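Local coordinates for protein prepilin (Salmonella typhi, PDB 3FHV) that is a type IVb pilin, here its soluble part, that probably assembles into pili and interacts with host CFTR in adhesion, at residues 37-42 with 75-80; 67-72 with 95-100; 88-93 with 151-156. All blocks are in the same frame, centred on the assembly; numbering follows the deposited sequence.

Contact 1 of 3, residues 37-42 with 75-80; sequences AKMTDT and VAPDTA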
ATOM      1  N   ALA A  37     -10.026   9.703 -15.987  1.00 12.37           N
ATOM      2  CA  ALA A  37      -8.743   9.558 -16.663  1.00 12.87           C
ATOM      3  C   ALA A  37      -7.646  10.338 -15.950  1.00 13.75           C
ATOM      4  O   ALA A  37      -6.548   9.823 -15.742  1.00 14.27           O
ATOM      5  CB  ALA A  37      -8.856  10.022 -18.105  1.00 15.21           C
ATOM      6  N   LYS A  38      -7.946  11.576 -15.565  1.00 12.21           N
ATOM      7  CA  LYS A  38      -6.960  12.420 -14.891  1.00 12.22           C
ATOM      8  C   LYS A  38      -6.709  12.013 -13.450  1.00 11.73           C
ATOM      9  O   LYS A  38      -5.571  11.989 -12.986  1.00 11.31           O
ATOM     10  CB  LYS A  38      -7.403  13.885 -14.923  1.00 14.51           C
ATOM     11  CG  LYS A  38      -6.442  14.832 -14.224  1.00 13.93           C
ATOM     12  CD  LYS A  38      -5.074  14.801 -14.894  1.00 20.00           C
ATOM     13  CE  LYS A  38      -4.119  15.824 -14.293  1.00 21.11           C
ATOM     14  NZ  LYS A  38      -2.807  15.774 -14.994  1.00 22.81           N
ATOM     15  N   MET A  39      -7.779  11.708 -12.732  1.00 11.71           N
ATOM     16  CA  MET A  39      -7.661  11.308 -11.336  1.00 10.84           C
ATOM     17  C   MET A  39      -6.892   9.993 -11.214  1.00 10.96           C
ATOM     18  O   MET A  39      -6.065   9.826 -10.304  1.00  8.98           O
ATOM     19  CB  MET A  39      -9.058  11.162 -10.720  1.00  9.34           C
ATOM     20  CG  MET A  39      -9.060  10.788  -9.247  1.00 11.38           C
ATOM     21  SD  MET A  39     -10.710  10.908  -8.532  1.00 10.79           S
ATOM     22  CE  MET A  39     -10.296  11.042  -6.790  1.00  9.37           C
ATOM     23  N   THR A  40      -7.166   9.073 -12.136  1.00  9.87           N
ATOM     24  CA  THR A  40      -6.510   7.769 -12.129  1.00  9.98           C
ATOM     25  C   THR A  40      -5.028   7.917 -12.484  1.00  9.46           C
ATOM     26  O   THR A  40      -4.175   7.283 -11.873  1.00  9.09           O
ATOM     27  CB  THR A  40      -7.213   6.796 -13.102  1.00  8.90           C
ATOM     28  OG1 THR A  40      -8.559   6.563 -12.654  1.00  9.01           O
ATOM     29  CG2 THR A  40      -6.478   5.454 -13.162  1.00  8.28           C
ATOM     30  N   ASP A  41      -4.715   8.770 -13.454  1.00 11.01           N
ATOM     31  CA  ASP A  41      -3.318   8.976 -13.832  1.00 12.16           C
ATOM     32  C   ASP A  41      -2.520   9.574 -12.666  1.00 11.26           C
ATOM     33  O   ASP A  41      -1.390   9.162 -12.406  1.00 11.46           O
ATOM     34  CB  ASP A  41      -3.206   9.904 -15.044  1.00 14.49           C
ATOM     35  CG  ASP A  41      -1.769  10.289 -15.335  1.00 17.85           C
ATOM     36  OD1 ASP A  41      -1.047   9.487 -15.963  1.00 16.35           O
ATOM     37  OD2 ASP A  41      -1.355  11.386 -14.904  1.00 18.83           O
ATOM     38  N   THR A  42      -3.115  10.544 -11.967  1.00 10.65           N
ATOM     39  CA  THR A  42      -2.461  11.180 -10.825  1.00 10.45           C
ATOM     40  C   THR A  42      -2.145  10.143  -9.745  1.00 11.02           C
ATOM     41  O   THR A  42      -1.046  10.135  -9.179  1.00 11.38           O
ATOM     42  CB  THR A  42      -3.347  12.293 -10.211  1.00 11.09           C
ATOM     43  OG1 THR A  42      -3.699  13.247 -11.225  1.00 13.47           O
ATOM     44  CG2 THR A  42      -2.610  13.004  -9.091  1.00 12.13           C
ATOM     45  N   VAL A  75     -10.693   5.399 -11.288  1.00  6.55           N
ATOM     46  CA  VAL A  75     -10.984   6.113 -10.051  1.00  8.54           C
ATOM     47  C   VAL A  75     -11.492   7.456 -10.543  1.00  9.86           C
ATOM     48  O   VAL A  75     -10.779   8.174 -11.247  1.00  9.99           O
ATOM     49  CB  VAL A  75      -9.718   6.335  -9.198  1.00  8.97           C
ATOM     50  CG1 VAL A  75     -10.064   7.159  -7.953  1.00  9.04           C
ATOM     51  CG2 VAL A  75      -9.132   4.980  -8.786  1.00  7.34           C
ATOM     52  N   ALA A  76     -12.725   7.795 -10.184  1.00 10.84           N
ATOM     53  CA  ALA A  76     -13.308   9.039 -10.663  1.00 11.27           C
ATOM     54  C   ALA A  76     -14.034   9.832  -9.586  1.00 12.57           C
ATOM     55  O   ALA A  76     -14.581   9.270  -8.637  1.00  9.15           O
ATOM     56  CB  ALA A  76     -14.259   8.743 -11.825  1.00 11.44           C
ATOM     57  N   PRO A  77     -14.043  11.167  -9.727  1.00 14.93           N
ATOM     58  CA  PRO A  77     -14.710  12.035  -8.758  1.00 18.69           C
ATOM     59  C   PRO A  77     -16.214  11.814  -8.821  1.00 22.90           C
ATOM     60  O   PRO A  77     -16.760  11.535  -9.885  1.00 22.73           O
ATOM     61  CB  PRO A  77     -14.314  13.431  -9.225  1.00 17.57           C
ATOM     62  CG  PRO A  77     -14.273  13.265 -10.730  1.00 17.22           C
ATOM     63  CD  PRO A  77     -13.526  11.948 -10.870  1.00 14.84           C
ATOM     64  N   ASP A  78     -16.875  11.922  -7.676  1.00 28.85           N
ATOM     65  CA  ASP A  78     -18.321  11.750  -7.624  1.00 37.77           C
ATOM     66  C   ASP A  78     -18.936  13.130  -7.435  1.00 42.63           C
ATOM     67  O   ASP A  78     -19.112  13.584  -6.305  1.00 43.47           O
ATOM     68  CB  ASP A  78     -18.715  10.840  -6.457  1.00 38.65           C
ATOM     69  CG  ASP A  78     -20.205  10.561  -6.416  1.00 41.11           C
ATOM     70  OD1 ASP A  78     -20.992  11.531  -6.429  1.00 42.50           O
ATOM     71  OD2 ASP A  78     -20.590   9.373  -6.369  1.00 41.61           O
ATOM     72  N   THR A  79     -19.250  13.793  -8.545  1.00 48.81           N
ATOM     73  CA  THR A  79     -19.837  15.129  -8.511  1.00 55.79           C
ATOM     74  C   THR A  79     -19.076  16.015  -7.522  1.00 59.86           C
ATOM     75  O   THR A  79     -19.639  16.504  -6.542  1.00 60.86           O
ATOM     76  CB  THR A  79     -21.327  15.070  -8.103  1.00 55.99           C
ATOM     77  OG1 THR A  79     -22.027  14.182  -8.986  1.00 57.64           O
ATOM     78  CG2 THR A  79     -21.963  16.453  -8.186  1.00 56.25           C
ATOM     79  N   ALA A  80     -17.789  16.211  -7.792  1.00 64.43           N
ATOM     80  CA  ALA A  80     -16.931  17.023  -6.935  1.00 68.35           C
ATOM     81  C   ALA A  80     -17.352  18.490  -6.922  1.00 71.32           C
ATOM     82  O   ALA A  80     -17.377  19.150  -7.962  1.00 71.92           O
ATOM     83  CB  ALA A  80     -15.482  16.898  -7.390  1.00 67.69           C
TER

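Contact 2 of 3, residues 67-72 with 95-100; sequences NSWGGQ and KVPQSA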
ATOM      1  N   ASN A  67      -7.438  -4.350 -14.124  1.00  7.20           N
ATOM      2  CA  ASN A  67      -7.563  -5.411 -13.142  1.00  7.87           C
ATOM      3  C   ASN A  67      -6.913  -6.695 -13.644  1.00  8.89           C
ATOM      4  O   ASN A  67      -6.370  -6.749 -14.755  1.00  8.53           O
ATOM      5  CB  ASN A  67      -9.034  -5.660 -12.757  1.00  7.46           C
ATOM      6  CG  ASN A  67      -9.918  -6.049 -13.940  1.00  6.71           C
ATOM      7  OD1 ASN A  67      -9.501  -6.779 -14.838  1.00  7.72           O
ATOM      8  ND2 ASN A  67     -11.169  -5.589 -13.911  1.00  6.90           N
ATOM      9  N   SER A  68      -6.948  -7.719 -12.805  1.00  9.11           N
ATOM     10  CA  SER A  68      -6.346  -9.007 -13.141  1.00 11.51           C
ATOM     11  C   SER A  68      -6.829  -9.647 -14.434  1.00 11.72           C
ATOM     12  O   SER A  68      -6.111 -10.444 -15.043  1.00 11.75           O
ATOM     13  CB  SER A  68      -6.571  -9.989 -11.993  1.00 12.21           C
ATOM     14  OG  SER A  68      -5.877  -9.563 -10.839  1.00 14.16           O
ATOM     15  N   TRP A  69      -8.038  -9.305 -14.863  1.00 11.21           N
ATOM     16  CA  TRP A  69      -8.589  -9.911 -16.064  1.00 11.68           C
ATOM     17  C   TRP A  69      -8.525  -9.055 -17.319  1.00 11.87           C
ATOM     18  O   TRP A  69      -9.079  -9.425 -18.353  1.00 12.13           O
ATOM     19  CB  TRP A  69     -10.027 -10.338 -15.777  1.00 12.91           C
ATOM     20  CG  TRP A  69     -10.087 -11.209 -14.559  1.00 13.74           C
ATOM     21  CD1 TRP A  69      -9.832 -12.549 -14.491  1.00 15.69           C
ATOM     22  CD2 TRP A  69     -10.332 -10.779 -13.217  1.00 13.16           C
ATOM     23  NE1 TRP A  69      -9.900 -12.982 -13.184  1.00 15.03           N
ATOM     24  CE2 TRP A  69     -10.205 -11.915 -12.382  1.00 13.90           C
ATOM     25  CE3 TRP A  69     -10.644  -9.545 -12.636  1.00 12.48           C
ATOM     26  CZ2 TRP A  69     -10.383 -11.851 -10.997  1.00 15.53           C
ATOM     27  CZ3 TRP A  69     -10.820  -9.481 -11.256  1.00 15.93           C
ATOM     28  CH2 TRP A  69     -10.687 -10.629 -10.453  1.00 13.28           C
ATOM     29  N   GLY A  70      -7.842  -7.917 -17.243  1.00  9.59           N
ATOM     30  CA  GLY A  70      -7.750  -7.065 -18.418  1.00 10.40           C
ATOM     31  C   GLY A  70      -8.892  -6.064 -18.529  1.00 10.26           C
ATOM     32  O   GLY A  70      -9.036  -5.398 -19.546  1.00 10.56           O
ATOM     33  N   GLY A  71      -9.724  -5.983 -17.497  1.00  9.67           N
ATOM     34  CA  GLY A  71     -10.807  -5.010 -17.496  1.00  9.48           C
ATOM     35  C   GLY A  71     -10.250  -3.714 -16.928  1.00 10.33           C
ATOM     36  O   GLY A  71      -9.399  -3.738 -16.034  1.00  9.06           O
ATOM     37  N   GLN A  72     -10.721  -2.574 -17.415  1.00 10.32           N
ATOM     38  CA  GLN A  72     -10.189  -1.307 -16.924  1.00  9.43           C
ATOM     39  C   GLN A  72     -10.671  -0.928 -15.524  1.00  9.56           C
ATOM     40  O   GLN A  72     -11.802  -1.234 -15.138  1.00  8.56           O
ATOM     41  CB  GLN A  72     -10.513  -0.178 -17.915  1.00 11.23           C
ATOM     42  CG  GLN A  72      -9.868   1.156 -17.548  1.00 12.48           C
ATOM     43  CD  GLN A  72      -9.971   2.206 -18.640  1.00 13.86           C
ATOM     44  OE1 GLN A  72     -10.848   2.146 -19.499  1.00 16.68           O
ATOM     45  NE2 GLN A  72      -9.080   3.191 -18.596  1.00 14.43           N
ATOM     46  N   LYS A  95     -15.430  -5.865 -16.377  1.00  6.93           N
ATOM     47  CA  LYS A  95     -15.289  -7.222 -16.881  1.00  9.23           C
ATOM     48  C   LYS A  95     -14.821  -8.216 -15.829  1.00  8.22           C
ATOM     49  O   LYS A  95     -14.006  -9.100 -16.102  1.00  9.31           O
ATOM     50  CB  LYS A  95     -14.330  -7.225 -18.081  1.00 11.29           C
ATOM     51  CG  LYS A  95     -14.778  -6.292 -19.213  1.00 14.33           C
ATOM     52  CD  LYS A  95     -13.938  -6.488 -20.458  1.00 19.50           C
ATOM     53  CE  LYS A  95     -14.609  -5.894 -21.686  1.00 22.34           C
ATOM     54  NZ  LYS A  95     -13.836  -6.208 -22.928  1.00 25.44           N
ATOM     55  N   VAL A  96     -15.347  -8.075 -14.622  1.00  6.94           N
ATOM     56  CA  VAL A  96     -14.991  -8.972 -13.534  1.00  7.21           C
ATOM     57  C   VAL A  96     -15.754 -10.279 -13.703  1.00  7.14           C
ATOM     58  O   VAL A  96     -16.970 -10.266 -13.896  1.00  7.42           O
ATOM     59  CB  VAL A  96     -15.361  -8.359 -12.177  1.00  6.17           C
ATOM     60  CG1 VAL A  96     -14.944  -9.297 -11.050  1.00  7.98           C
ATOM     61  CG2 VAL A  96     -14.720  -6.987 -12.039  1.00  5.68           C
ATOM     62  N   PRO A  97     -15.045 -11.424 -13.642  1.00  7.07           N
ATOM     63  CA  PRO A  97     -15.652 -12.758 -13.788  1.00  8.81           C
ATOM     64  C   PRO A  97     -16.635 -13.010 -12.654  1.00 10.61           C
ATOM     65  O   PRO A  97     -16.526 -12.393 -11.599  1.00 10.46           O
ATOM     66  CB  PRO A  97     -14.446 -13.695 -13.736  1.00  7.86           C
ATOM     67  CG  PRO A  97     -13.356 -12.862 -14.316  1.00 11.25           C
ATOM     68  CD  PRO A  97     -13.574 -11.516 -13.666  1.00  5.02           C
ATOM     69  N   GLN A  98     -17.567 -13.935 -12.863  1.00 10.14           N
ATOM     70  CA  GLN A  98     -18.611 -14.221 -11.878  1.00 13.15           C
ATOM     71  C   GLN A  98     -18.127 -14.559 -10.474  1.00 13.76           C
ATOM     72  O   GLN A  98     -18.575 -13.954  -9.497  1.00 12.00           O
ATOM     73  CB  GLN A  98     -19.522 -15.341 -12.399  1.00 13.54           C
ATOM     74  CG  GLN A  98     -20.952 -15.294 -11.853  1.00 16.30           C
ATOM     75  CD  GLN A  98     -21.100 -15.901 -10.469  1.00 18.68           C
ATOM     76  OE1 GLN A  98     -22.122 -15.711  -9.805  1.00 21.24           O
ATOM     77  NE2 GLN A  98     -20.095 -16.648 -10.036  1.00 19.37           N
ATOM     78  N   SER A  99     -17.219 -15.526 -10.370  1.00 13.85           N
ATOM     79  CA  SER A  99     -16.697 -15.935  -9.076  1.00 14.95           C
ATOM     80  C   SER A  99     -16.027 -14.782  -8.334  1.00 13.39           C
ATOM     81  O   SER A  99     -16.274 -14.573  -7.145  1.00 12.38           O
ATOM     82  CB  SER A  99     -15.699 -17.080  -9.252  1.00 16.32           C
ATOM     83  OG  SER A  99     -15.148 -17.441  -8.003  1.00 21.77           O
ATOM     84  N   ALA A 100     -15.181 -14.040  -9.043  1.00 12.92           N
ATOM     85  CA  ALA A 100     -14.471 -12.911  -8.456  1.00 14.00           C
ATOM     86  C   ALA A 100     -15.445 -11.822  -8.025  1.00 12.27           C
ATOM     87  O   ALA A 100     -15.273 -11.209  -6.980  1.00 11.37           O
ATOM     88  CB  ALA A 100     -13.466 -12.349  -9.452  1.00 14.43           C
TER
HETATM   89  O   HOH W   1     -11.200  -4.492 -21.498  1.00 26.17           O

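Contact 3 of 3, residues 88-93 with 151-156; sequences GFTITT and VFNYNG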
ATOM      1  N   GLY A  88     -16.838  12.907  -2.648  1.00 42.43           N
ATOM      2  CA  GLY A  88     -16.287  11.568  -2.720  1.00 30.37           C
ATOM      3  C   GLY A  88     -15.776  11.174  -4.091  1.00 22.38           C
ATOM      4  O   GLY A  88     -15.590  12.011  -4.974  1.00 19.66           O
ATOM      5  N   PHE A  89     -15.536   9.881  -4.261  1.00 15.74           N
ATOM      6  CA  PHE A  89     -15.050   9.348  -5.521  1.00 10.60           C
ATOM      7  C   PHE A  89     -15.518   7.908  -5.605  1.00  8.88           C
ATOM      8  O   PHE A  89     -16.033   7.358  -4.630  1.00  9.67           O
ATOM      9  CB  PHE A  89     -13.515   9.413  -5.579  1.00  8.52           C
ATOM     10  CG  PHE A  89     -12.826   8.594  -4.521  1.00  6.17           C
ATOM     11  CD1 PHE A  89     -12.475   7.266  -4.759  1.00  4.74           C
ATOM     12  CD2 PHE A  89     -12.534   9.150  -3.276  1.00  7.47           C
ATOM     13  CE1 PHE A  89     -11.842   6.506  -3.770  1.00  7.34           C
ATOM     14  CE2 PHE A  89     -11.906   8.401  -2.287  1.00  9.30           C
ATOM     15  CZ  PHE A  89     -11.558   7.074  -2.536  1.00  7.69           C
ATOM     16  N   THR A  90     -15.356   7.311  -6.778  1.00  8.69           N
ATOM     17  CA  THR A  90     -15.740   5.926  -6.988  1.00  7.51           C
ATOM     18  C   THR A  90     -14.565   5.174  -7.595  1.00  8.23           C
ATOM     19  O   THR A  90     -13.711   5.767  -8.253  1.00  8.98           O
ATOM     20  CB  THR A  90     -16.921   5.782  -7.982  1.00  7.42           C
ATOM     21  OG1 THR A  90     -16.585   6.425  -9.222  1.00  8.53           O
ATOM     22  CG2 THR A  90     -18.195   6.389  -7.414  1.00  8.31           C
ATOM     23  N   ILE A  91     -14.513   3.870  -7.343  1.00  7.82           N
ATOM     24  CA  ILE A  91     -13.496   3.018  -7.947  1.00  6.93           C
ATOM     25  C   ILE A  91     -14.340   2.012  -8.712  1.00  6.94           C
ATOM     26  O   ILE A  91     -15.087   1.236  -8.111  1.00  8.43           O
ATOM     27  CB  ILE A  91     -12.638   2.252  -6.916  1.00  7.09           C
ATOM     28  CG1 ILE A  91     -11.819   3.234  -6.070  1.00  7.93           C
ATOM     29  CG2 ILE A  91     -11.682   1.290  -7.654  1.00  7.86           C
ATOM     30  CD1 ILE A  91     -10.906   2.543  -5.062  1.00  8.30           C
ATOM     31  N   THR A  92     -14.240   2.055 -10.034  1.00  6.14           N
ATOM     32  CA  THR A  92     -14.993   1.159 -10.897  1.00  6.38           C
ATOM     33  C   THR A  92     -14.042   0.133 -11.490  1.00  7.87           C
ATOM     34  O   THR A  92     -12.953   0.486 -11.939  1.00 10.23           O
ATOM     35  CB  THR A  92     -15.655   1.935 -12.068  1.00  7.19           C
ATOM     36  OG1 THR A  92     -16.564   2.906 -11.542  1.00  4.19           O
ATOM     37  CG2 THR A  92     -16.422   0.981 -12.991  1.00  6.65           C
ATOM     38  N   THR A  93     -14.449  -1.133 -11.490  1.00  8.61           N
ATOM     39  CA  THR A  93     -13.623  -2.183 -12.082  1.00  8.29           C
ATOM     40  C   THR A  93     -14.521  -2.975 -13.035  1.00  7.84           C
ATOM     41  O   THR A  93     -15.601  -3.428 -12.652  1.00  7.55           O
ATOM     42  CB  THR A  93     -12.988  -3.081 -10.996  1.00  8.06           C
ATOM     43  OG1 THR A  93     -12.185  -4.091 -11.623  1.00  8.20           O
ATOM     44  CG2 THR A  93     -14.061  -3.718 -10.108  1.00  7.88           C
ATOM     45  N   VAL A 151     -18.628  -1.143  -8.648  1.00  8.87           N
ATOM     46  CA  VAL A 151     -18.292   0.235  -8.313  1.00  9.57           C
ATOM     47  C   VAL A 151     -18.265   0.379  -6.800  1.00  8.98           C
ATOM     48  O   VAL A 151     -19.191  -0.046  -6.116  1.00  8.25           O
ATOM     49  CB  VAL A 151     -19.313   1.249  -8.889  1.00  8.44           C
ATOM     50  CG1 VAL A 151     -18.833   2.668  -8.612  1.00  9.78           C
ATOM     51  CG2 VAL A 151     -19.481   1.040 -10.385  1.00  8.23           C
ATOM     52  N   PHE A 152     -17.189   0.966  -6.286  1.00  8.01           N
ATOM     53  CA  PHE A 152     -17.044   1.174  -4.854  1.00  7.84           C
ATOM     54  C   PHE A 152     -17.062   2.680  -4.588  1.00  9.34           C
ATOM     55  O   PHE A 152     -16.225   3.423  -5.107  1.00  8.27           O
ATOM     56  CB  PHE A 152     -15.733   0.542  -4.375  1.00  7.18           C
ATOM     57  CG  PHE A 152     -15.524  -0.860  -4.883  1.00  8.06           C
ATOM     58  CD1 PHE A 152     -16.468  -1.856  -4.635  1.00  8.13           C
ATOM     59  CD2 PHE A 152     -14.390  -1.184  -5.620  1.00  7.01           C
ATOM     60  CE1 PHE A 152     -16.286  -3.157  -5.120  1.00  6.56           C
ATOM     61  CE2 PHE A 152     -14.196  -2.470  -6.107  1.00  8.96           C
ATOM     62  CZ  PHE A 152     -15.145  -3.467  -5.858  1.00  8.60           C
ATOM     63  N   ASN A 153     -18.019   3.121  -3.779  1.00  9.86           N
ATOM     64  CA  ASN A 153     -18.122   4.529  -3.411  1.00 12.69           C
ATOM     65  C   ASN A 153     -17.536   4.808  -2.031  1.00 12.79           C
ATOM     66  O   ASN A 153     -17.208   3.883  -1.287  1.00 10.09           O
ATOM     67  CB  ASN A 153     -19.579   4.992  -3.467  1.00 15.93           C
ATOM     68  CG  ASN A 153     -20.061   5.228  -4.885  1.00 21.24           C
ATOM     69  OD1 ASN A 153     -20.568   4.317  -5.541  1.00 28.55           O
ATOM     70  ND2 ASN A 153     -19.905   6.456  -5.367  1.00 23.35           N
ATOM     71  N   TYR A 154     -17.407   6.087  -1.695  1.00 13.82           N
ATOM     72  CA  TYR A 154     -16.474   6.518  -0.661  1.00 17.67           C
ATOM     73  C   TYR A 154     -16.810   7.920  -0.165  1.00 24.55           C
ATOM     74  O   TYR A 154     -16.692   8.896  -0.907  1.00 20.79           O
ATOM     75  CB  TYR A 154     -15.037   6.475  -1.185  1.00 14.05           C
ATOM     76  CG  TYR A 154     -14.428   5.092  -1.191  1.00 11.98           C
ATOM     77  CD1 TYR A 154     -14.111   4.447  -0.004  1.00  8.02           C
ATOM     78  CD2 TYR A 154     -14.171   4.431  -2.385  1.00 10.47           C
ATOM     79  CE1 TYR A 154     -13.554   3.181  -0.005  1.00 11.69           C
ATOM     80  CE2 TYR A 154     -13.614   3.166  -2.396  1.00  9.65           C
ATOM     81  CZ  TYR A 154     -13.308   2.546  -1.203  1.00  9.56           C
ATOM     82  OH  TYR A 154     -12.753   1.287  -1.209  1.00  9.59           O
ATOM     83  N   ASN A 155     -17.228   8.013   1.093  1.00 33.34           N
ATOM     84  CA  ASN A 155     -18.080   9.110   1.538  1.00 42.47           C
ATOM     85  C   ASN A 155     -19.023   9.589   0.440  1.00 45.55           C
ATOM     86  O   ASN A 155     -18.587  10.164  -0.558  1.00 47.52           O
ATOM     87  CB  ASN A 155     -17.230  10.275   2.048  1.00 43.70           C
ATOM     88  CG  ASN A 155     -17.429  10.539   3.527  1.00 47.74           C
ATOM     89  OD1 ASN A 155     -16.673  11.291   4.143  1.00 49.74           O
ATOM     90  ND2 ASN A 155     -18.450   9.918   4.107  1.00 49.07           N
ATOM     91  N   GLY A 156     -20.316   9.349   0.630  1.00 49.34           N
ATOM     92  CA  GLY A 156     -21.335  10.024  -0.139  1.00 53.59           C
ATOM     93  C   GLY A 156     -21.844   9.184  -1.293  1.00 55.81           C
ATOM     94  O   GLY A 156     -23.009   8.723  -1.254  1.00 57.38           O
ATOM     95  OXT GLY A 156     -21.066   8.984  -2.243  1.00 57.72           O
TER

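Contact 1 of 3, residues 37-42 with 75-80
Met39, on helix 36-45, and Val75, on strand 72-78, bury the most surface here, and their side chains cross at about a right angle. CG of Met39 stands anti to the backbone N (chi1 -178°) and the chain runs on extended, which carries the sulphur over the strand: SD lies 3.8 Å from Val75 CG1 and 3.6 Å from the peptide carbon C of Ala76. The same sulphur touches the proline ring, with Met39 SD 3.8 Å from Pro77 CD. A long, unbranched, polarisable side chain can follow both a branched valine and a flat peptide. Beside it, Thr40 also takes a hydrogen bond across the contact: Val75 N donates to its OG1 at 2.8 Å, nearly straight at 162°. That hydroxyl is also hydrogen-bonded to Gly36 O; a compact hydroxyl suits a spot where helix and strand backbone come close. Leu17 of helix 8-25 and Phe89 of strand 88-96 also pack on Val75, while Thr21 and Met25 of helix 8-25 and Phe33 touch Met39. The arrangement joins the short helix 36-45 to the antiparallel sheet packed on helix 8-25, the helix-on-sheet plan of the type IV pilin globular domain.

Contact 2 of 3, residues 67-72 with 95-100
Trp69 lays one face of its indole on Pro97. Pro97 CG sits 3.5 Å from the centroid of the five-membered ring and only 8° off its normal, a CH-pi contact, while Pro97 CD lies 3.4 Å from Trp69 CD2, where the two rings fuse. Proline suits this place because its rigid ring offers polarised C-H groups to the electron-rich indole. Farther out on the indole, Ala100 CB approaches Trp69 CH2 at 3.4 Å, and Val96 CG1 meets CZ3 more distantly. The opposite face of the indole is covered by Ser68 CB, so the ring is held between its own turn and the other segment.

The type I turn that carries the tryptophan is set by Asn67, its first residue, and ends at Gly70. Asn67 OD1 takes two backbone bonds, from Trp69 N at 2.9 Å, which makes an Asx turn, and from Gly71 N at 2.8 Å; the donors arrive from opposite faces of the amide plane. The ND2 end bonds to Asn94 O and Thr93 OG1, which ties the turn to strand 88-96. With no side chain, Gly71 lets the backbone run close to both Asn67 and Lys95, its CA 4.2 Å from Lys95 CB.

Pro97 occupies the N-cap position of helix 98-111, and Lys95 and Val96 form a G1 beta bulge opposite Asn148. The contact thus packs an Asx-stabilised turn between two sheet strands against a strand-to-helix corner.

Contact 3 of 3, residues 88-93 with 151-156
Phe89 and Tyr154 set their rings nearly parallel, with planes 19° apart, but slid so far that they barely overlap, the centroids standing 4.9 Å from each other. Tyr154 CB lies over one face of the Phe89 ring, offset toward its rim and 3.9 Å from its centroid, as a CH-pi contact, while Phe89 CE1 meets Tyr154 CD2 at 3.4 Å. A chi1 of 62° places Phe89 CG between its own N and carbonyl carbon, and from there the ring leans toward strand 148-154 to meet Tyr154. Ile91 shares this face of the sheet: its CG1 lies in plane at the edge of the Phe89 ring, and its CD1 reaches Tyr154 CE2 at 3.9 Å. Phe152 crosses Ile91 obliquely, its CD2 near Ile91 CB.

On the other face Val151 and Thr92 run alongside each other, with Val151 CG2 3.7 Å from Thr92 OG1; Val151 CG1 also packs on Thr90 CB. Beta-branched residues suit such an extended backbone, and the threonines suit a face that is partly exposed.

Ile91 and Phe152 form an antiparallel hydrogen-bonded pair, with Ile91 N to Phe152 O at 2.9 Å and Phe152 N to Ile91 O at 2.8 Å. Phe89 N and Tyr154 O, both buried here, have no partner in the model.

Ala18 of helix 8-25 covers Ile91 and Tyr154, and Met108 of helix 98-111 covers Phe152 and Tyr154. The aromatic face is therefore the hydrophobic core between sheet and helices, and the chain's last strand lies mid-sheet beside strand 88-96, a nonsequential strand order seen in type IVb pilins.

Overall arrangement
Strand 88-96 runs through the arrangement: it pairs with strand 148-154 in contact 3, borders strand 72-78 of contact 1, and ends in the corner of contact 2. Contacts 1 and 3 meet through backbone bonds between the neighbouring strands, Ala76 with Thr90 and Asp78 with Gly88; contact 2 meets contact 3 through Asn67 ND2 and Thr93 OG1. Contact 1 is buried and joins a helix to the sheet by sulphur packing and a hydroxyl bond; contact 3 joins strand to strand, with an aromatic face toward the helices and a partly exposed face of threonines, valine and asparagine. Contact 2, partly buried, has no direct hydrogen bond across it and relies on indole packing.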